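Local coordinates for protein synaptotagmin-4 (Rattus norvegicus, PDB 1W15) that is a synaptotagmin that does not bind calcium and takes part in the mobility of neuronal dense core vesicles through its interaction with KIF1A, at residues 21-26 with 98-103; 34-39 with 53-58. One frame throughout, in Å; residues are numbered along the deposited sequence.

Overall arrangement
Both interactions join the two four-stranded antiparallel sheets of the C2B domain, the second C2 domain of this synaptotagmin, and their centres lie about 10 Å apart. Along the chain the order is 21-26, 34-39, 53-58, 98-103, with both segments of interaction 2 falling between those of interaction 1. Strands 18-26 and 31-40 are neighbours in one sheet, strands 53-61 and 98-106 in the other, and probable backbone hydrogen bonds, Ser22 O with Val35 N and Leu103 N with Lys56 O, link each pair. Val100 also packs on Val57, making the two contacts adjoining parts of one hydrophobic core. That core lies between the two sheets of the beta sandwich from whose loops C2 domains build their calcium sites.

Interaction 1: residues 21-26 with 98-103; sequences VSLCYQ and ISVEFL
Val21 and Leu23 meet Val100 and Phe102 in a purely apolar contact between the two sheets of the C2B beta sandwich, joining strand 18-26 of one to strand 98-106 of the other. The short segments run roughly antiparallel, at 159°, with axes 11.3 Å apart, a spacing bridged by side chains alone. Phe102 reaches far across it: with CG anti to its carbonyl carbon (chi1 -61°), the ring is presented to the opposing sheet. Its flat face suits a methyl: Val21, coming from the opposite direction, sets CG1 over it in a CH-pi contact, 4.0 Å from the ring centroid and displaced toward the rim, 3.7 Å from Phe102 CE2. Leucine's fork serves two partners: Leu23 CD1 approaches Phe102 CZ obliquely at 4.4 Å, and Leu23 CD2 meets Val100 CG2 at 4.3 Å. The alternation of a strand turns Ser22 to the other side, where its OG hydrogen-bonds Gln143, and Glu101 likewise leaves the core to form a salt bridge with Arg118. Trp133 of helix 128-138 packs on both Leu23 and Val100. With every touching residue buried and nonpolar, the contact rests on dispersion and the exclusion of water, closest where the Val21 methyl lies over the ring.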
ATOM      1  N   VAL A  21       9.797  -3.433   5.107  1.00 33.79           N
ATOM      2  CA  VAL A  21       8.564  -3.614   5.890  1.00 33.74           C
ATOM      3  C   VAL A  21       8.069  -2.231   6.317  1.00 33.55           C
ATOM      4  O   VAL A  21       8.875  -1.295   6.376  1.00 33.26           O
ATOM      5  CB  VAL A  21       8.718  -4.533   7.131  1.00 33.69           C
ATOM      6  CG1 VAL A  21       9.040  -6.007   6.706  1.00 32.29           C
ATOM      7  CG2 VAL A  21       9.747  -3.966   8.157  1.00 33.66           C
ATOM      8  N   SER A  22       6.756  -2.088   6.483  1.00 32.19           N
ATOM      9  CA  SER A  22       6.210  -0.803   6.951  1.00 34.81           C
ATOM     10  C   SER A  22       5.308  -1.104   8.130  1.00 35.71           C
ATOM     11  O   SER A  22       4.577  -2.121   8.098  1.00 37.62           O
ATOM     12  CB  SER A  22       5.400  -0.120   5.820  1.00 32.57           C
ATOM     13  OG  SER A  22       4.917   1.137   6.231  1.00 36.35           O
ATOM     14  N   LEU A  23       5.349  -0.275   9.183  1.00 34.43           N
ATOM     15  CA  LEU A  23       4.512  -0.530  10.353  1.00 33.60           C
ATOM     16  C   LEU A  23       3.860   0.777  10.769  1.00 34.26           C
ATOM     17  O   LEU A  23       4.429   1.844  10.480  1.00 33.75           O
ATOM     18  CB  LEU A  23       5.342  -1.085  11.526  1.00 33.86           C
ATOM     19  CG  LEU A  23       5.821  -2.578  11.447  1.00 34.34           C
ATOM     20  CD1 LEU A  23       7.070  -2.673  10.660  1.00 35.86           C
ATOM     21  CD2 LEU A  23       6.029  -3.150  12.865  1.00 38.32           C
ATOM     22  N   CYS A  24       2.675   0.684  11.379  1.00 33.34           N
ATOM     23  CA  CYS A  24       1.926   1.858  11.875  1.00 33.02           C
ATOM     24  C   CYS A  24       1.246   1.453  13.179  1.00 33.35           C
ATOM     25  O   CYS A  24       0.485   0.468  13.206  1.00 32.53           O
ATOM     26  CB  CYS A  24       0.843   2.286  10.871  1.00 32.37           C
ATOM     27  SG  CYS A  24      -0.097   3.674  11.455  1.00 35.46           S
ATOM     28  N   TYR A  25       1.512   2.195  14.265  1.00 33.20           N
ATOM     29  CA  TYR A  25       0.901   1.906  15.561  1.00 33.99           C
ATOM     30  C   TYR A  25      -0.293   2.865  15.762  1.00 34.88           C
ATOM     31  O   TYR A  25      -0.135   4.083  15.840  1.00 34.59           O
ATOM     32  CB  TYR A  25       1.911   2.103  16.697  1.00 34.59           C
ATOM     33  CG  TYR A  25       1.367   1.917  18.109  1.00 35.80           C
ATOM     34  CD1 TYR A  25       0.475   0.882  18.404  1.00 36.26           C
ATOM     35  CD2 TYR A  25       1.773   2.767  19.168  1.00 34.27           C
ATOM     36  CE1 TYR A  25      -0.026   0.687  19.708  1.00 33.73           C
ATOM     37  CE2 TYR A  25       1.289   2.567  20.484  1.00 35.20           C
ATOM     38  CZ  TYR A  25       0.388   1.534  20.732  1.00 35.88           C
ATOM     39  OH  TYR A  25      -0.126   1.310  21.993  1.00 32.64           O
ATOM     40  N   GLN A  26      -1.479   2.274  15.767  1.00 36.38           N
ATOM     41  CA  GLN A  26      -2.744   2.982  15.986  1.00 39.12           C
ATOM     42  C   GLN A  26      -2.896   3.069  17.538  1.00 38.27           C
ATOM     43  O   GLN A  26      -3.645   2.287  18.133  1.00 38.21           O
ATOM     44  CB  GLN A  26      -3.923   2.259  15.181  1.00 39.04           C
ATOM     45  CG  GLN A  26      -3.627   1.728  13.759  1.00 45.81           C
ATOM     46  CD  GLN A  26      -4.784   1.669  12.744  1.00 54.46           C
ATOM     47  OE1 GLN A  26      -4.559   1.288  11.591  1.00 55.59           O
ATOM     48  NE2 GLN A  26      -6.049   2.015  12.948  1.00 59.14           N
ATOM     49  N   ILE A  98       6.056  -5.401  23.369  1.00 36.52           N
ATOM     50  CA  ILE A  98       5.638  -6.058  22.136  1.00 36.29           C
ATOM     51  C   ILE A  98       6.839  -6.158  21.207  1.00 36.75           C
ATOM     52  O   ILE A  98       7.608  -5.209  21.094  1.00 36.98           O
ATOM     53  CB  ILE A  98       4.493  -5.214  21.494  1.00 36.04           C
ATOM     54  CG1 ILE A  98       3.263  -5.211  22.403  1.00 35.04           C
ATOM     55  CG2 ILE A  98       4.150  -5.682  20.066  1.00 34.37           C
ATOM     56  CD1 ILE A  98       2.557  -6.556  22.564  1.00 33.38           C
ATOM     57  N   SER A  99       6.997  -7.282  20.514  1.00 36.68           N
ATOM     58  CA  SER A  99       7.995  -7.334  19.474  1.00 36.75           C
ATOM     59  C   SER A  99       7.412  -8.100  18.285  1.00 36.39           C
ATOM     60  O   SER A  99       6.446  -8.832  18.458  1.00 36.22           O
ATOM     61  CB  SER A  99       9.259  -7.981  19.997  1.00 36.49           C
ATOM     62  OG  SER A  99       8.987  -9.303  20.389  1.00 40.79           O
ATOM     63  N   VAL A 100       8.008  -7.919  17.104  1.00 35.86           N
ATOM     64  CA  VAL A 100       7.510  -8.527  15.857  1.00 36.30           C
ATOM     65  C   VAL A 100       8.706  -9.258  15.226  1.00 36.71           C
ATOM     66  O   VAL A 100       9.805  -8.700  15.164  1.00 37.34           O
ATOM     67  CB  VAL A 100       6.970  -7.477  14.855  1.00 35.17           C
ATOM     68  CG1 VAL A 100       6.406  -8.143  13.562  1.00 37.20           C
ATOM     69  CG2 VAL A 100       5.866  -6.574  15.517  1.00 36.60           C
ATOM     70  N   GLU A 101       8.483 -10.496  14.817  1.00 35.24           N
ATOM     71  CA  GLU A 101       9.558 -11.317  14.274  1.00 36.06           C
ATOM     72  C   GLU A 101       9.147 -11.617  12.855  1.00 36.00           C
ATOM     73  O   GLU A 101       8.064 -12.162  12.649  1.00 37.31           O
ATOM     74  CB  GLU A 101       9.662 -12.618  15.077  1.00 36.21           C
ATOM     75  CG  GLU A 101      10.731 -13.611  14.597  1.00 36.23           C
ATOM     76  CD  GLU A 101      10.648 -14.952  15.386  1.00 38.58           C
ATOM     77  OE1 GLU A 101       9.534 -15.488  15.564  1.00 37.08           O
ATOM     78  OE2 GLU A 101      11.702 -15.483  15.821  1.00 37.92           O
ATOM     79  N   PHE A 102      10.026 -11.335  11.894  1.00 35.25           N
ATOM     80  CA  PHE A 102       9.803 -11.665  10.479  1.00 35.14           C
ATOM     81  C   PHE A 102      10.770 -12.782  10.092  1.00 36.00           C
ATOM     82  O   PHE A 102      12.004 -12.688  10.383  1.00 36.14           O
ATOM     83  CB  PHE A 102      10.108 -10.465   9.579  1.00 35.03           C
ATOM     84  CG  PHE A 102       9.266  -9.267   9.850  1.00 36.68           C
ATOM     85  CD1 PHE A 102       9.666  -8.320  10.820  1.00 35.18           C
ATOM     86  CD2 PHE A 102       8.090  -9.041   9.104  1.00 35.44           C
ATOM     87  CE1 PHE A 102       8.878  -7.206  11.072  1.00 36.96           C
ATOM     88  CE2 PHE A 102       7.300  -7.904   9.357  1.00 35.14           C
ATOM     89  CZ  PHE A 102       7.692  -6.997  10.315  1.00 34.79           C
ATOM     90  N   LEU A 103      10.226 -13.819   9.458  1.00 34.86           N
ATOM     91  CA  LEU A 103      11.013 -14.941   8.970  1.00 35.33           C
ATOM     92  C   LEU A 103      10.773 -15.064   7.474  1.00 35.39           C
ATOM     93  O   LEU A 103       9.633 -15.212   7.045  1.00 36.58           O
ATOM     94  CB  LEU A 103      10.584 -16.245   9.684  1.00 35.69           C
ATOM     95  CG  LEU A 103      10.643 -16.048  11.222  1.00 39.24           C
ATOM     96  CD1 LEU A 103       9.540 -16.769  11.880  1.00 39.34           C
ATOM     97  CD2 LEU A 103      12.011 -16.377  11.759  1.00 36.65           C
TER

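Interaction 2: residues 34-39 with 53-58; sequences VVVLKA and PYVKVN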
ATOM      1  N   VAL A  34       1.061  -4.059   9.930  1.00 32.65           N
ATOM      2  CA  VAL A  34       2.393  -4.444   9.485  1.00 31.11           C
ATOM      3  C   VAL A  34       2.247  -4.819   8.008  1.00 32.17           C
ATOM      4  O   VAL A  34       1.414  -5.682   7.663  1.00 32.61           O
ATOM      5  CB  VAL A  34       2.907  -5.691  10.286  1.00 32.23           C
ATOM      6  CG1 VAL A  34       4.232  -6.198   9.722  1.00 29.54           C
ATOM      7  CG2 VAL A  34       3.052  -5.406  11.849  1.00 30.42           C
ATOM      8  N   VAL A  35       3.066  -4.221   7.166  1.00 30.76           N
ATOM      9  CA  VAL A  35       3.043  -4.542   5.742  1.00 31.53           C
ATOM     10  C   VAL A  35       4.375  -5.196   5.404  1.00 31.41           C
ATOM     11  O   VAL A  35       5.456  -4.623   5.581  1.00 30.97           O
ATOM     12  CB  VAL A  35       2.849  -3.289   4.823  1.00 31.38           C
ATOM     13  CG1 VAL A  35       2.653  -3.727   3.333  1.00 32.52           C
ATOM     14  CG2 VAL A  35       1.659  -2.436   5.333  1.00 31.84           C
ATOM     15  N   VAL A  36       4.296  -6.396   4.868  1.00 32.29           N
ATOM     16  CA  VAL A  36       5.506  -7.031   4.312  1.00 32.50           C
ATOM     17  C   VAL A  36       5.519  -6.642   2.819  1.00 34.17           C
ATOM     18  O   VAL A  36       4.606  -7.043   2.038  1.00 33.32           O
ATOM     19  CB  VAL A  36       5.469  -8.590   4.444  1.00 33.69           C
ATOM     20  CG1 VAL A  36       6.749  -9.184   3.832  1.00 32.70           C
ATOM     21  CG2 VAL A  36       5.383  -9.003   5.964  1.00 35.04           C
ATOM     22  N   LEU A  37       6.520  -5.849   2.427  1.00 32.95           N
ATOM     23  CA  LEU A  37       6.474  -5.222   1.121  1.00 34.02           C
ATOM     24  C   LEU A  37       7.252  -6.086   0.124  1.00 34.74           C
ATOM     25  O   LEU A  37       6.645  -6.626  -0.812  1.00 35.18           O
ATOM     26  CB  LEU A  37       7.008  -3.789   1.180  1.00 33.60           C
ATOM     27  CG  LEU A  37       5.975  -2.899   1.905  1.00 35.23           C
ATOM     28  CD1 LEU A  37       6.578  -1.695   2.650  1.00 40.08           C
ATOM     29  CD2 LEU A  37       5.000  -2.395   0.812  1.00 36.00           C
ATOM     30  N   LYS A  38       8.565  -6.223   0.323  1.00 35.54           N
ATOM     31  CA  LYS A  38       9.440  -6.893  -0.682  1.00 35.65           C
ATOM     32  C   LYS A  38      10.665  -7.438   0.012  1.00 34.87           C
ATOM     33  O   LYS A  38      11.058  -6.959   1.062  1.00 34.07           O
ATOM     34  CB  LYS A  38      10.021  -5.898  -1.714  1.00 36.50           C
ATOM     35  CG  LYS A  38       9.213  -4.791  -2.152  1.00 42.22           C
ATOM     36  CD  LYS A  38       9.981  -3.961  -3.217  1.00 45.30           C
ATOM     37  CE  LYS A  38       9.034  -2.876  -3.761  1.00 50.00           C
ATOM     38  NZ  LYS A  38       9.600  -2.077  -4.928  1.00 49.07           N
ATOM     39  N   ALA A  39      11.280  -8.448  -0.575  1.00 34.31           N
ATOM     40  CA  ALA A  39      12.628  -8.854  -0.162  1.00 34.95           C
ATOM     41  C   ALA A  39      13.526  -8.731  -1.400  1.00 35.49           C
ATOM     42  O   ALA A  39      13.047  -8.834  -2.542  1.00 35.71           O
ATOM     43  CB  ALA A  39      12.603 -10.315   0.328  1.00 34.95           C
ATOM     44  N   PRO A  53      10.381 -17.815  -1.862  1.00 36.80           N
ATOM     45  CA  PRO A  53      10.180 -17.174  -0.559  1.00 36.70           C
ATOM     46  C   PRO A  53       8.747 -16.849  -0.150  1.00 35.01           C
ATOM     47  O   PRO A  53       7.932 -16.495  -0.989  1.00 35.59           O
ATOM     48  CB  PRO A  53      11.006 -15.879  -0.650  1.00 36.12           C
ATOM     49  CG  PRO A  53      11.087 -15.587  -2.170  1.00 37.46           C
ATOM     50  CD  PRO A  53      11.046 -16.920  -2.833  1.00 36.29           C
ATOM     51  N   TYR A  54       8.476 -16.984   1.138  1.00 33.04           N
ATOM     52  CA  TYR A  54       7.305 -16.355   1.769  1.00 34.21           C
ATOM     53  C   TYR A  54       7.781 -15.809   3.104  1.00 34.51           C
ATOM     54  O   TYR A  54       8.903 -16.104   3.542  1.00 36.16           O
ATOM     55  CB  TYR A  54       6.153 -17.340   1.970  1.00 34.16           C
ATOM     56  CG  TYR A  54       6.418 -18.508   2.895  1.00 35.78           C
ATOM     57  CD1 TYR A  54       7.181 -19.611   2.475  1.00 34.25           C
ATOM     58  CD2 TYR A  54       5.892 -18.516   4.184  1.00 37.39           C
ATOM     59  CE1 TYR A  54       7.404 -20.700   3.327  1.00 36.88           C
ATOM     60  CE2 TYR A  54       6.124 -19.593   5.074  1.00 37.82           C
ATOM     61  CZ  TYR A  54       6.881 -20.648   4.642  1.00 38.03           C
ATOM     62  OH  TYR A  54       7.083 -21.677   5.509  1.00 36.52           O
ATOM     63  N   VAL A  55       6.942 -15.021   3.763  1.00 34.69           N
ATOM     64  CA  VAL A  55       7.353 -14.436   5.009  1.00 34.81           C
ATOM     65  C   VAL A  55       6.321 -14.749   6.079  1.00 36.13           C
ATOM     66  O   VAL A  55       5.100 -14.557   5.887  1.00 36.54           O
ATOM     67  CB  VAL A  55       7.485 -12.882   4.867  1.00 35.85           C
ATOM     68  CG1 VAL A  55       7.877 -12.256   6.226  1.00 33.86           C
ATOM     69  CG2 VAL A  55       8.502 -12.575   3.773  1.00 34.19           C
ATOM     70  N   LYS A  56       6.820 -15.199   7.217  1.00 35.84           N
ATOM     71  CA  LYS A  56       6.002 -15.456   8.377  1.00 36.46           C
ATOM     72  C   LYS A  56       6.273 -14.348   9.369  1.00 36.85           C
ATOM     73  O   LYS A  56       7.431 -13.947   9.547  1.00 36.91           O
ATOM     74  CB  LYS A  56       6.441 -16.791   9.009  1.00 37.39           C
ATOM     75  CG  LYS A  56       5.606 -17.142  10.204  1.00 39.86           C
ATOM     76  CD  LYS A  56       5.354 -18.604  10.217  1.00 48.99           C
ATOM     77  CE  LYS A  56       4.562 -18.981  11.434  1.00 48.33           C
ATOM     78  NZ  LYS A  56       4.643 -20.433  11.548  1.00 45.36           N
ATOM     79  N   VAL A  57       5.212 -13.867  10.006  1.00 35.91           N
ATOM     80  CA  VAL A  57       5.289 -12.744  10.922  1.00 35.83           C
ATOM     81  C   VAL A  57       4.713 -13.211  12.282  1.00 35.52           C
ATOM     82  O   VAL A  57       3.538 -13.579  12.369  1.00 36.31           O
ATOM     83  CB  VAL A  57       4.511 -11.506  10.413  1.00 36.18           C
ATOM     84  CG1 VAL A  57       4.763 -10.278  11.359  1.00 37.01           C
ATOM     85  CG2 VAL A  57       4.908 -11.130   8.951  1.00 34.79           C
ATOM     86  N   ASN A  58       5.531 -13.203  13.332  1.00 35.08           N
ATOM     87  CA  ASN A  58       5.078 -13.609  14.676  1.00 34.22           C
ATOM     88  C   ASN A  58       5.042 -12.369  15.553  1.00 34.90           C
ATOM     89  O   ASN A  58       5.981 -11.593  15.523  1.00 36.96           O
ATOM     90  CB  ASN A  58       6.038 -14.660  15.276  1.00 34.12           C
ATOM     91  CG  ASN A  58       5.977 -15.990  14.548  1.00 35.67           C
ATOM     92  OD1 ASN A  58       4.889 -16.424  14.178  1.00 36.24           O
ATOM     93  ND2 ASN A  58       7.135 -16.651  14.331  1.00 36.58           N
TER
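Val36 faces Val55 and Val57 across the gap between the two sheets, where its branched side chain serves two neighbours at once. From CB the chain forks. Val36 CG1, anti to the backbone N (chi1 179°), goes to Val55 and lies 3.8 Å from Val55 CG2, with CB of Val55 almost as near at 3.9 Å. The other methyl, Val36 CG2, meets CG2 of Val57 at 3.7 Å and also comes within 4.1 Å of Val55 CG1. Both pairs reach toward each other tip to tip, so the methyl ends do the touching. Two residues earlier on the same strand, Val34 adds a lighter contact, its CG1 to Val57 CG1 at 4.4 Å. Valine suits these places because its branch at CB favours the extended backbone and offers two methyls close to the strand, short enough for segment axes only 9.1 Å apart. The segments cross at 140°. In its own sheet, Val36 pairs through the backbone with Glu84 of strand 80-89, whose Phe82 also packs on Val55; just beyond, Leu37 and Lys38 form a classic beta bulge opposite Leu20 of strand 18-26. Strand 98-106 lies beside 53-61 in the facing sheet, its Val100 against Val57 and its Phe102 against Val34.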